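Local coordinates for iron uptake protein A2 (Synechocystis sp., PDB 2VOZ) that binds ferric iron in the periplasm and probably delivers it to an ABC transporter for import into the cell, at residues S41-T46 against L59-A64; I82-D87 against N262-G267; G125-A130 against N298-V303. All coordinates share one frame; numbering follows the deposited sequence.

How the contacts relate
Contact 1 is a surface contact, while contacts 2 and 3 are buried; all three reach the same mixed sheet. Contact 1 has no hydrogen bond between its segments and relies on van der Waals touches around an iron-site histidine. Contact 2 is regular antiparallel pairing in the core, a ladder of backbone bonds closed by an Asp-Asn pair. Contact 3 has just two backbone bonds and adds a buried salt bridge and a partly exposed glutamine. Thr85 of contact 2 meets Ser41 of contact 1 through their hydroxyls, and strands 261-268 and 124-136, which contribute to contacts 2 and 3, are neighbours, with Ser264 and Thr127 probably bonded through their hydroxyls.

Contact 1: residues S41-T46 against L59-A64; sequences SRHYNT and LIEASA
The carboxylate of Glu61 reaches the root of the His43 side chain, with OE1 3.0 Å from His43 CB, while OE2 hangs over one face of the imidazole, displaced from the ring centre. The two planes are 42° apart, and no hydrogen bond joins them: His43 ND1 stays 4.0 Å from Glu61 OE1. Glu61 reaches the histidine with a chain extended beyond CG (chi2 179°). Leu59 brings its CD2 methyl to 3.3 Å from His43 CD2, meeting the ring obliquely. The imidazole lies over this strand because its CG is anti to the backbone N (chi1 -176°).

At the other end the backbones converge. Ser41 CA makes a CH...O contact of 3.2 Å with Ala62 O, an oxygen buried here with no partner in the model, and Ser41 CB packs 3.5 Å from Ala64 N. Strands 35-40 and 56-61 are parallel neighbours joined through helix 48-54, a beta-alpha-beta crossover of the periplasmic binding protein fold. The segment 41-46 is thus the loop leaving the first strand, and it carries His43 and Tyr44 of the iron site.

Further out, His43 NE2 is hydrogen-bonded to Asp48 OD1, which holds the NE2 edge of the ring, next to Leu59. Ser41 OG meets Thr85 OG1 on strand 82-86, while Ser63 holds the N-cap position of helix 64-74 and bonds Glu66 through OG. Arg42, turned to the other side of the loop, has the CD2 edge of Tyr44 over one guanidinium face and forms a salt bridge with Asp47.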
ATOM      1  N   SER B  41       3.817 -17.449   3.709  1.00  9.46           N
ATOM      2  CA  SER B  41       4.677 -16.448   4.336  1.00 10.43           C
ATOM      3  C   SER B  41       5.343 -15.559   3.297  1.00 11.77           C
ATOM      4  O   SER B  41       6.178 -14.701   3.641  1.00 12.10           O
ATOM      5  CB  SER B  41       5.752 -17.110   5.205  1.00 11.10           C
ATOM      6  OG  SER B  41       6.607 -17.916   4.428  1.00 11.96           O
ATOM      7  N   ARG B  42       4.979 -15.793   2.040  1.00 11.75           N
ATOM      8  CA  ARG B  42       5.475 -14.995   0.925  1.00 14.99           C
ATOM      9  C   ARG B  42       4.346 -14.216   0.272  1.00 17.48           C
ATOM     10  O   ARG B  42       3.333 -14.789  -0.154  1.00 18.28           O
ATOM     11  CB  ARG B  42       6.112 -15.910  -0.133  1.00 14.80           C
ATOM     12  CG  ARG B  42       6.401 -15.173  -1.448  1.00 14.79           C
ATOM     13  CD  ARG B  42       5.837 -15.903  -2.646  1.00 13.97           C
ATOM     14  NE  ARG B  42       5.678 -15.009  -3.792  1.00 11.08           N
ATOM     15  CZ  ARG B  42       6.618 -14.809  -4.717  1.00 13.28           C
ATOM     16  NH1 ARG B  42       7.803 -15.430  -4.617  1.00 12.34           N
ATOM     17  NH2 ARG B  42       6.372 -13.997  -5.743  1.00 12.17           N
ATOM     18  N   HIS B  43       4.526 -12.916   0.125  1.00 19.62           N
ATOM     19  CA  HIS B  43       3.589 -12.221  -0.747  1.00 21.98           C
ATOM     20  C   HIS B  43       4.223 -10.992  -1.312  1.00 21.34           C
ATOM     21  O   HIS B  43       4.796 -10.194  -0.607  1.00 21.78           O
ATOM     22  CB  HIS B  43       2.339 -11.802  -0.001  1.00 22.33           C
ATOM     23  CG  HIS B  43       1.302 -11.172  -0.887  1.00 26.24           C
ATOM     24  ND1 HIS B  43       1.239  -9.811  -1.101  1.00 28.55           N
ATOM     25  CD2 HIS B  43       0.308 -11.718  -1.623  1.00 27.35           C
ATOM     26  CE1 HIS B  43       0.234  -9.549  -1.920  1.00 31.01           C
ATOM     27  NE2 HIS B  43      -0.346 -10.689  -2.251  1.00 30.40           N
ATOM     28  N   TYR B  44       4.130 -10.890  -2.614  1.00 22.78           N
ATOM     29  CA  TYR B  44       4.488  -9.683  -3.263  1.00 22.49           C
ATOM     30  C   TYR B  44       3.198  -9.232  -3.908  1.00 24.39           C
ATOM     31  O   TYR B  44       2.500 -10.049  -4.551  1.00 24.17           O
ATOM     32  CB  TYR B  44       5.663  -9.977  -4.174  1.00 22.15           C
ATOM     33  CG  TYR B  44       6.846 -10.376  -3.290  1.00 20.56           C
ATOM     34  CD1 TYR B  44       7.687  -9.408  -2.738  1.00 19.76           C
ATOM     35  CD2 TYR B  44       7.071 -11.708  -2.941  1.00 18.75           C
ATOM     36  CE1 TYR B  44       8.755  -9.766  -1.891  1.00 17.99           C
ATOM     37  CE2 TYR B  44       8.121 -12.060  -2.112  1.00 14.32           C
ATOM     38  CZ  TYR B  44       8.958 -11.093  -1.604  1.00 18.90           C
ATOM     39  OH  TYR B  44       9.998 -11.478  -0.776  1.00 20.34           O
ATOM     40  N   ASN B  45       2.813  -7.984  -3.590  1.00 24.63           N
ATOM     41  CA  ASN B  45       1.698  -7.271  -4.256  1.00 25.55           C
ATOM     42  C   ASN B  45       1.600  -7.791  -5.649  1.00 23.57           C
ATOM     43  O   ASN B  45       0.529  -8.023  -6.252  1.00 23.49           O
ATOM     44  CB  ASN B  45       2.018  -5.767  -4.328  1.00 25.82           C
ATOM     45  CG  ASN B  45       1.424  -5.020  -3.188  1.00 31.67           C
ATOM     46  OD1 ASN B  45       0.678  -5.598  -2.371  1.00 37.17           O
ATOM     47  ND2 ASN B  45       1.732  -3.715  -3.101  1.00 35.31           N
ATOM     48  N   THR B  46       2.775  -8.045  -6.169  1.00 22.89           N
ATOM     49  CA  THR B  46       2.808  -8.515  -7.522  1.00 18.51           C
ATOM     50  C   THR B  46       2.134  -9.865  -7.796  1.00 19.74           C
ATOM     51  O   THR B  46       1.781 -10.074  -8.920  1.00 19.97           O
ATOM     52  CB  THR B  46       4.255  -8.375  -8.146  1.00 20.38           C
ATOM     53  OG1 THR B  46       5.212  -9.130  -7.409  1.00 14.40           O
ATOM     54  CG2 THR B  46       4.702  -6.900  -8.235  1.00 21.01           C
ATOM     55  N   LEU B  59      -6.182 -15.932   0.871  1.00 14.84           N
ATOM     56  CA  LEU B  59      -4.814 -15.850   1.347  1.00 13.95           C
ATOM     57  C   LEU B  59      -4.746 -15.522   2.819  1.00 14.49           C
ATOM     58  O   LEU B  59      -5.319 -14.526   3.282  1.00 15.28           O
ATOM     59  CB  LEU B  59      -4.048 -14.808   0.539  1.00 15.10           C
ATOM     60  CG  LEU B  59      -2.556 -14.656   0.717  1.00 17.37           C
ATOM     61  CD1 LEU B  59      -1.823 -15.927   0.335  1.00 18.13           C
ATOM     62  CD2 LEU B  59      -2.127 -13.490  -0.177  1.00 20.26           C
ATOM     63  N   ILE B  60      -4.017 -16.357   3.539  1.00 12.98           N
ATOM     64  CA  ILE B  60      -3.722 -16.159   4.958  1.00 13.04           C
ATOM     65  C   ILE B  60      -2.227 -15.956   5.024  1.00 13.04           C
ATOM     66  O   ILE B  60      -1.475 -16.832   4.592  1.00 13.53           O
ATOM     67  CB  ILE B  60      -4.054 -17.435   5.752  1.00 13.22           C
ATOM     68  CG1 ILE B  60      -5.567 -17.739   5.669  1.00 16.96           C
ATOM     69  CG2 ILE B  60      -3.509 -17.353   7.199  1.00 13.41           C
ATOM     70  CD1 ILE B  60      -6.463 -16.684   6.240  1.00 18.72           C
ATOM     71  N   GLU B  61      -1.808 -14.823   5.573  1.00 12.45           N
ATOM     72  CA  GLU B  61      -0.394 -14.437   5.581  1.00 13.86           C
ATOM     73  C   GLU B  61       0.132 -14.213   6.987  1.00 14.00           C
ATOM     74  O   GLU B  61      -0.543 -13.604   7.833  1.00 14.55           O
ATOM     75  CB  GLU B  61      -0.212 -13.142   4.791  1.00 15.30           C
ATOM     76  CG  GLU B  61      -0.575 -13.216   3.342  1.00 19.61           C
ATOM     77  CD  GLU B  61      -0.367 -11.866   2.699  1.00 25.68           C
ATOM     78  OE1 GLU B  61       0.812 -11.464   2.538  1.00 27.35           O
ATOM     79  OE2 GLU B  61      -1.383 -11.189   2.407  1.00 26.90           O
ATOM     80  N   ALA B  62       1.339 -14.708   7.245  1.00 13.56           N
ATOM     81  CA  ALA B  62       2.025 -14.482   8.510  1.00 13.20           C
ATOM     82  C   ALA B  62       3.427 -15.020   8.311  1.00 13.12           C
ATOM     83  O   ALA B  62       3.689 -15.685   7.294  1.00 12.77           O
ATOM     84  CB  ALA B  62       1.327 -15.206   9.677  1.00 13.03           C
ATOM     85  N   SER B  63       4.312 -14.776   9.286  1.00 12.73           N
ATOM     86  CA  SER B  63       5.655 -15.343   9.195  1.00 11.32           C
ATOM     87  C   SER B  63       5.579 -16.871   9.155  1.00 10.86           C
ATOM     88  O   SER B  63       4.612 -17.492   9.651  1.00  9.01           O
ATOM     89  CB  SER B  63       6.539 -14.882  10.349  1.00 12.33           C
ATOM     90  OG  SER B  63       6.093 -15.445  11.577  1.00 11.75           O
ATOM     91  N   ALA B  64       6.613 -17.491   8.592  1.00 11.33           N
ATOM     92  CA  ALA B  64       6.606 -18.958   8.465  1.00 10.95           C
ATOM     93  C   ALA B  64       6.301 -19.691   9.779  1.00 11.17           C
ATOM     94  O   ALA B  64       5.426 -20.550   9.810  1.00 10.40           O
ATOM     95  CB  ALA B  64       7.935 -19.418   7.876  1.00 12.37           C
TER

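Contact 2: residues I82-D87 against N262-G267; sequences ILFTVD and NVSGAG
Asp87 OD2 is gripped by three donors: weakly by Asn262 ND2 across the contact at 2.9 Å, and also by Ser172 OG and by Gly89 N at the start of helix 88-96, which Asp87 caps. Carboxylate and amide planes stand 71° apart. The amide is steadied at its other end, where Asn262 OD1 takes Val263 N on a lone pair at 2.7 Å and also receives Ala88 N. Asp87 N closes this end of the strand pair on Val263 O at 2.8 Å.

From here the strands run antiparallel, axes 4.7 Å apart and N-to-C directions at 170°. Thr85 and Gly265 form a hydrogen-bonded pair with two straight bonds, Gly265 N to Thr85 O being 2.8 Å. Leu83 and Gly267 make the next such pair, longer at 3.2 Å between Gly267 N and Leu83 O.

On the face shared with Ser264 and Ala266, Phe84 has CG anti to the backbone N (chi1 -173°), and its ring leans across the partner strand. Gly265 O sits over one ring face, and Ala266 CB touches Phe84 CD2 obliquely at 3.5 Å. Phe294 meets the ring with its plane roughly perpendicular. An alanine at Phe84 would probably open a gap beside Ala266 and Gly265 O and take away the ring that Phe294 meets at right angles.

Strand 261-268, from late in the chain, is wedged antiparallel between strands 82-86 and 124-136, the strand order characteristic of type 2 periplasmic binding proteins, and Asp87, just past the end of strand 82-86, lies beside Tyr169 of the iron site.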
ATOM      1  N   ILE B  82      -2.952 -25.352   1.252  1.00 10.61           N
ATOM      2  CA  ILE B  82      -1.547 -25.297   0.874  1.00 10.53           C
ATOM      3  C   ILE B  82      -0.815 -24.430   1.884  1.00 10.20           C
ATOM      4  O   ILE B  82      -1.318 -23.373   2.290  1.00 10.75           O
ATOM      5  CB  ILE B  82      -1.354 -24.580  -0.502  1.00 10.79           C
ATOM      6  CG1 ILE B  82      -2.078 -25.262  -1.670  1.00 13.73           C
ATOM      7  CG2 ILE B  82       0.159 -24.379  -0.822  1.00  8.08           C
ATOM      8  CD1 ILE B  82      -1.406 -26.452  -2.190  1.00 16.64           C
ATOM      9  N   LEU B  83       0.385 -24.862   2.276  1.00  9.91           N
ATOM     10  CA  LEU B  83       1.312 -23.970   2.954  1.00  9.03           C
ATOM     11  C   LEU B  83       2.450 -23.694   1.992  1.00  9.49           C
ATOM     12  O   LEU B  83       3.107 -24.617   1.481  1.00  9.60           O
ATOM     13  CB  LEU B  83       1.864 -24.609   4.225  1.00  8.88           C
ATOM     14  CG  LEU B  83       2.974 -23.877   4.970  1.00  9.61           C
ATOM     15  CD1 LEU B  83       2.439 -22.526   5.536  1.00  8.59           C
ATOM     16  CD2 LEU B  83       3.496 -24.782   6.110  1.00 11.21           C
ATOM     17  N   PHE B  84       2.638 -22.420   1.757  1.00  9.37           N
ATOM     18  CA  PHE B  84       3.735 -21.933   0.936  1.00  9.50           C
ATOM     19  C   PHE B  84       4.687 -21.189   1.852  1.00  9.92           C
ATOM     20  O   PHE B  84       4.277 -20.259   2.584  1.00  8.92           O
ATOM     21  CB  PHE B  84       3.237 -20.971  -0.146  1.00  9.19           C
ATOM     22  CG  PHE B  84       4.326 -20.594  -1.101  1.00  9.44           C
ATOM     23  CD1 PHE B  84       5.335 -19.693  -0.712  1.00 11.20           C
ATOM     24  CD2 PHE B  84       4.413 -21.221  -2.321  1.00 10.46           C
ATOM     25  CE1 PHE B  84       6.401 -19.414  -1.583  1.00 10.01           C
ATOM     26  CE2 PHE B  84       5.481 -20.952  -3.211  1.00  9.64           C
ATOM     27  CZ  PHE B  84       6.450 -20.049  -2.847  1.00 12.20           C
ATOM     28  N   THR B  85       5.976 -21.536   1.818  1.00  9.30           N
ATOM     29  CA  THR B  85       6.920 -20.821   2.645  1.00  9.89           C
ATOM     30  C   THR B  85       8.310 -20.762   2.000  1.00  9.59           C
ATOM     31  O   THR B  85       8.509 -21.246   0.870  1.00  8.93           O
ATOM     32  CB  THR B  85       6.931 -21.391   4.098  1.00 10.22           C
ATOM     33  OG1 THR B  85       7.565 -20.462   4.981  1.00 14.06           O
ATOM     34  CG2 THR B  85       7.607 -22.710   4.171  1.00 11.72           C
ATOM     35  N   VAL B  86       9.227 -20.100   2.683  1.00  8.50           N
ATOM     36  CA  VAL B  86      10.489 -19.729   2.074  1.00  8.69           C
ATOM     37  C   VAL B  86      11.545 -20.463   2.881  1.00  8.62           C
ATOM     38  O   VAL B  86      11.573 -20.376   4.128  1.00  9.82           O
ATOM     39  CB  VAL B  86      10.678 -18.204   2.098  1.00  8.98           C
ATOM     40  CG1 VAL B  86      12.069 -17.817   1.614  1.00 10.93           C
ATOM     41  CG2 VAL B  86       9.567 -17.536   1.277  1.00  8.82           C
ATOM     42  N   ASP B  87      12.376 -21.194   2.136  1.00  8.80           N
ATOM     43  CA  ASP B  87      13.557 -21.915   2.586  1.00  9.62           C
ATOM     44  C   ASP B  87      13.160 -23.339   2.862  1.00  9.95           C
ATOM     45  O   ASP B  87      12.162 -23.589   3.573  1.00  9.27           O
ATOM     46  CB  ASP B  87      14.228 -21.267   3.829  1.00 10.17           C
ATOM     47  CG  ASP B  87      15.683 -21.692   4.003  1.00 11.47           C
ATOM     48  OD1 ASP B  87      16.576 -20.815   3.862  1.00 11.95           O
ATOM     49  OD2 ASP B  87      15.946 -22.915   4.237  1.00 13.69           O
ATOM     50  N   ASN B 262      18.654 -22.665  -2.602  1.00  8.33           N
ATOM     51  CA  ASN B 262      17.581 -22.989  -1.697  1.00  7.64           C
ATOM     52  C   ASN B 262      16.297 -22.552  -2.399  1.00  8.31           C
ATOM     53  O   ASN B 262      16.362 -21.876  -3.421  1.00  8.63           O
ATOM     54  CB  ASN B 262      17.783 -22.236  -0.374  1.00  9.50           C
ATOM     55  CG  ASN B 262      17.121 -22.925   0.784  1.00  8.29           C
ATOM     56  OD1 ASN B 262      16.092 -23.601   0.622  1.00 10.82           O
ATOM     57  ND2 ASN B 262      17.693 -22.742   1.981  1.00  9.10           N
ATOM     58  N   VAL B 263      15.159 -22.973  -1.867  1.00  8.33           N
ATOM     59  CA  VAL B 263      13.894 -22.744  -2.550  1.00  8.63           C
ATOM     60  C   VAL B 263      12.877 -22.036  -1.702  1.00  8.84           C
ATOM     61  O   VAL B 263      12.959 -22.054  -0.469  1.00  9.32           O
ATOM     62  CB  VAL B 263      13.258 -24.094  -3.063  1.00  8.67           C
ATOM     63  CG1 VAL B 263      14.166 -24.789  -4.066  1.00  9.48           C
ATOM     64  CG2 VAL B 263      12.965 -25.061  -1.874  1.00 10.60           C
ATOM     65  N   SER B 264      11.904 -21.414  -2.370  1.00  8.77           N
ATOM     66  CA  SER B 264      10.611 -21.180  -1.723  0.70 10.36           C
ATOM     67  C   SER B 264       9.653 -22.177  -2.359  1.00 10.35           C
ATOM     68  O   SER B 264       9.778 -22.539  -3.569  1.00 10.06           O
ATOM     69  CB  SER B 264      10.085 -19.756  -1.929  0.70 10.66           C
ATOM     70  OG  SER B 264       9.656 -19.576  -3.238  0.70 15.54           O
ATOM     71  N   GLY B 265       8.707 -22.652  -1.575  1.00  9.16           N
ATOM     72  CA  GLY B 265       7.976 -23.795  -2.096  1.00  8.50           C
ATOM     73  C   GLY B 265       6.749 -24.115  -1.267  1.00  7.72           C
ATOM     74  O   GLY B 265       6.467 -23.441  -0.293  1.00  8.46           O
ATOM     75  N   ALA B 266       6.050 -25.170  -1.635  1.00  8.55           N
ATOM     76  CA  ALA B 266       4.748 -25.431  -0.992  1.00  6.88           C
ATOM     77  C   ALA B 266       4.400 -26.903  -1.071  1.00  9.07           C
ATOM     78  O   ALA B 266       4.939 -27.634  -1.912  1.00  8.71           O
ATOM     79  CB  ALA B 266       3.681 -24.624  -1.688  1.00  7.24           C
ATOM     80  N   GLY B 267       3.474 -27.306  -0.213  1.00 10.27           N
ATOM     81  CA  GLY B 267       2.954 -28.684  -0.230  1.00  9.44           C
ATOM     82  C   GLY B 267       1.488 -28.598   0.105  1.00 10.12           C
ATOM     83  O   GLY B 267       0.997 -27.572   0.614  1.00  9.72           O
TER

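Contact 3: residues G125-A130 against N298-V303; sequences GFTQRA and NNEYPV
Arg129 and Glu300 lie side by side in the tight part of this contact. Bent at chi2 and chi3, the arginine folds back to put NH2 2.6 Å from Glu300 OE1, a salt bridge lying near the guanidinium plane. Asn298 ND2 reaches the same oxygen from the opposite face of the carboxylate, at 3.0 Å; Glu300 is modelled in two conformers, so this pattern holds for one of them. The backbones are joined by Gln128 N to Tyr301 O (2.8 Å) and Tyr301 N to Gln128 O (2.9 Å), and Gln128 O lies in the plane of the tyrosine ring at its edge. Val303 packs as closely, CG1 3.5 Å from Phe126 C, beside a classic beta bulge where Phe126 and Thr127 both face Ser264.

The looser side is that of the partly exposed Gln128. Its NE2 gives a straight bond to Pro302 O (3.1 Å, 168°) and only a weak one to a water that donates to Val303 O.

A Schellman motif at Asn299 ends helix 288-297 just before this pairing. Strand 124-136 bonds to strands of both lobes, as in the crossing strands of the two-lobed binding-protein fold, with Arg129 and Asn298 touching Tyr225 of the iron site.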
ATOM      1  N   GLY B 125       9.642 -27.151  -4.616  1.00  9.41           N
ATOM      2  CA  GLY B 125      10.181 -25.780  -4.811  1.00  9.25           C
ATOM      3  C   GLY B 125       9.547 -25.124  -6.024  1.00  9.03           C
ATOM      4  O   GLY B 125       9.335 -25.777  -7.059  1.00  8.90           O
ATOM      5  N   PHE B 126       9.168 -23.851  -5.859  1.00  8.79           N
ATOM      6  CA  PHE B 126       8.637 -23.072  -6.965  1.00  9.28           C
ATOM      7  C   PHE B 126       9.501 -21.895  -7.398  1.00  9.57           C
ATOM      8  O   PHE B 126       9.340 -21.420  -8.523  1.00 10.37           O
ATOM      9  CB  PHE B 126       7.204 -22.645  -6.683  1.00  9.53           C
ATOM     10  CG  PHE B 126       6.274 -23.795  -6.676  1.00  9.73           C
ATOM     11  CD1 PHE B 126       5.865 -24.377  -7.902  1.00  8.85           C
ATOM     12  CD2 PHE B 126       5.878 -24.367  -5.485  1.00  9.05           C
ATOM     13  CE1 PHE B 126       5.014 -25.479  -7.913  1.00  9.43           C
ATOM     14  CE2 PHE B 126       5.061 -25.497  -5.484  1.00  8.49           C
ATOM     15  CZ  PHE B 126       4.622 -26.039  -6.698  1.00  8.80           C
ATOM     16  N   THR B 127      10.374 -21.406  -6.516  1.00  8.48           N
ATOM     17  CA  THR B 127      11.425 -20.461  -6.939  1.00  8.29           C
ATOM     18  C   THR B 127      12.701 -20.911  -6.279  1.00  7.81           C
ATOM     19  O   THR B 127      12.664 -21.702  -5.329  1.00  7.82           O
ATOM     20  CB  THR B 127      11.116 -19.005  -6.481  1.00  9.56           C
ATOM     21  OG1 THR B 127      11.194 -18.956  -5.060  1.00 13.02           O
ATOM     22  CG2 THR B 127       9.737 -18.587  -6.970  1.00 13.58           C
ATOM     23  N   GLN B 128      13.831 -20.396  -6.743  1.00  7.47           N
ATOM     24  CA  GLN B 128      15.084 -20.684  -6.094  1.00  7.86           C
ATOM     25  C   GLN B 128      15.935 -19.423  -5.968  1.00  8.47           C
ATOM     26  O   GLN B 128      15.746 -18.449  -6.702  1.00  8.71           O
ATOM     27  CB  GLN B 128      15.825 -21.828  -6.791  1.00 10.23           C
ATOM     28  CG  GLN B 128      16.238 -21.544  -8.155  1.00 10.67           C
ATOM     29  CD  GLN B 128      16.848 -22.763  -8.882  1.00 10.88           C
ATOM     30  OE1 GLN B 128      17.679 -23.493  -8.340  1.00 11.55           O
ATOM     31  NE2 GLN B 128      16.430 -22.963 -10.116  1.00 11.18           N
ATOM     32  N   ARG B 129      16.768 -19.404  -4.931  1.00  8.24           N
ATOM     33  CA  ARG B 129      17.692 -18.306  -4.677  1.00  6.87           C
ATOM     34  C   ARG B 129      19.045 -18.966  -4.454  1.00  7.42           C
ATOM     35  O   ARG B 129      19.113 -20.173  -4.173  1.00  9.41           O
ATOM     36  CB  ARG B 129      17.298 -17.498  -3.405  1.00  7.93           C
ATOM     37  CG  ARG B 129      17.178 -18.326  -2.091  1.00  7.20           C
ATOM     38  CD  ARG B 129      15.765 -18.928  -1.810  1.00 10.96           C
ATOM     39  NE  ARG B 129      14.745 -17.882  -1.785  1.00  8.28           N
ATOM     40  CZ  ARG B 129      14.544 -17.055  -0.739  1.00  9.98           C
ATOM     41  NH1 ARG B 129      15.264 -17.194   0.369  1.00  9.98           N
ATOM     42  NH2 ARG B 129      13.652 -16.081  -0.819  1.00 10.52           N
ATOM     43  N   ALA B 130      20.103 -18.202  -4.611  1.00  7.24           N
ATOM     44  CA  ALA B 130      21.460 -18.728  -4.382  1.00  7.51           C
ATOM     45  C   ALA B 130      22.044 -17.991  -3.205  1.00  7.88           C
ATOM     46  O   ALA B 130      21.795 -16.791  -3.064  1.00  8.87           O
ATOM     47  CB  ALA B 130      22.336 -18.474  -5.652  1.00  9.02           C
ATOM     48  N   ASN B 298      10.354 -11.514  -6.235  1.00  9.97           N
ATOM     49  CA  ASN B 298      11.452 -11.283  -5.324  1.00 10.52           C
ATOM     50  C   ASN B 298      12.815 -11.466  -5.995  1.00  9.37           C
ATOM     51  O   ASN B 298      13.782 -11.852  -5.355  1.00  8.62           O
ATOM     52  CB  ASN B 298      11.333 -12.184  -4.095  1.00 11.50           C
ATOM     53  CG  ASN B 298      12.243 -11.752  -2.944  1.00 11.98           C
ATOM     54  OD1 ASN B 298      12.581 -10.560  -2.783  1.00 13.37           O
ATOM     55  ND2 ASN B 298      12.631 -12.725  -2.113  1.00 12.22           N
ATOM     56  N   ASN B 299      12.902 -11.228  -7.302  1.00  8.29           N
ATOM     57  CA  ASN B 299      14.212 -11.294  -7.964  1.00  8.32           C
ATOM     58  C   ASN B 299      14.889 -12.652  -7.767  1.00  8.78           C
ATOM     59  O   ASN B 299      16.100 -12.729  -7.532  1.00  8.50           O
ATOM     60  CB  ASN B 299      15.115 -10.153  -7.467  1.00  8.24           C
ATOM     61  CG  ASN B 299      14.600  -8.828  -7.873  1.00  9.90           C
ATOM     62  OD1 ASN B 299      14.369  -8.601  -9.070  1.00 11.45           O
ATOM     63  ND2 ASN B 299      14.419  -7.929  -6.908  1.00 11.15           N
ATOM     64  N   GLU B 300      14.081 -13.703  -7.868  1.00  7.79           N
ATOM     65  CA  GLU B 300      14.529 -15.097  -7.688  0.70  7.88           C
ATOM     66  C   GLU B 300      14.555 -15.767  -9.041  1.00  8.81           C
ATOM     67  O   GLU B 300      14.110 -15.185 -10.034  1.00  9.26           O
ATOM     68  CB  GLU B 300      13.567 -15.860  -6.753  0.70  8.07           C
ATOM     69  CG  GLU B 300      13.843 -15.642  -5.272  0.70 10.52           C
ATOM     70  CD  GLU B 300      12.588 -15.735  -4.369  0.70 15.25           C
ATOM     71  OE1 GLU B 300      12.733 -15.537  -3.143  0.70 17.15           O
ATOM     72  OE2 GLU B 300      11.453 -16.012  -4.850  0.70 14.89           O
ATOM     73  N   TYR B 301      15.090 -16.997  -9.088  1.00  8.20           N
ATOM     74  CA  TYR B 301      15.095 -17.753 -10.340  1.00  7.79           C
ATOM     75  C   TYR B 301      13.880 -18.671 -10.368  1.00  8.60           C
ATOM     76  O   TYR B 301      13.510 -19.263  -9.337  1.00  8.70           O
ATOM     77  CB  TYR B 301      16.317 -18.648 -10.410  1.00  9.16           C
ATOM     78  CG  TYR B 301      17.645 -17.963 -10.310  1.00  8.32           C
ATOM     79  CD1 TYR B 301      18.261 -17.734  -9.054  1.00  7.95           C
ATOM     80  CD2 TYR B 301      18.320 -17.552 -11.470  1.00  8.93           C
ATOM     81  CE1 TYR B 301      19.521 -17.125  -8.969  1.00  8.80           C
ATOM     82  CE2 TYR B 301      19.585 -16.935 -11.386  1.00  9.48           C
ATOM     83  CZ  TYR B 301      20.170 -16.739 -10.135  1.00  8.67           C
ATOM     84  OH  TYR B 301      21.414 -16.160 -10.020  1.00  9.00           O
ATOM     85  N   PRO B 302      13.290 -18.869 -11.558  1.00  8.70           N
ATOM     86  CA  PRO B 302      12.298 -19.950 -11.653  1.00  8.25           C
ATOM     87  C   PRO B 302      12.947 -21.288 -11.399  1.00  9.05           C
ATOM     88  O   PRO B 302      14.183 -21.429 -11.527  1.00  8.66           O
ATOM     89  CB  PRO B 302      11.844 -19.896 -13.131  1.00  8.35           C
ATOM     90  CG  PRO B 302      12.183 -18.471 -13.579  1.00  9.76           C
ATOM     91  CD  PRO B 302      13.478 -18.159 -12.846  1.00  8.79           C
ATOM     92  N   VAL B 303      12.126 -22.260 -11.022  1.00  8.42           N
ATOM     93  CA  VAL B 303      12.647 -23.624 -10.902  1.00  9.03           C
ATOM     94  C   VAL B 303      12.562 -24.317 -12.239  1.00 10.85           C
ATOM     95  O   VAL B 303      13.210 -25.346 -12.434  1.00 11.18           O
ATOM     96  CB  VAL B 303      11.941 -24.457  -9.798  1.00  9.24           C
ATOM     97  CG1 VAL B 303      12.234 -23.834  -8.395  1.00  8.56           C
ATOM     98  CG2 VAL B 303      10.432 -24.527 -10.034  1.00  9.84           C
TER
HETATM   99  O   HOH W   1      15.965 -25.149 -12.549  1.00 22.32           O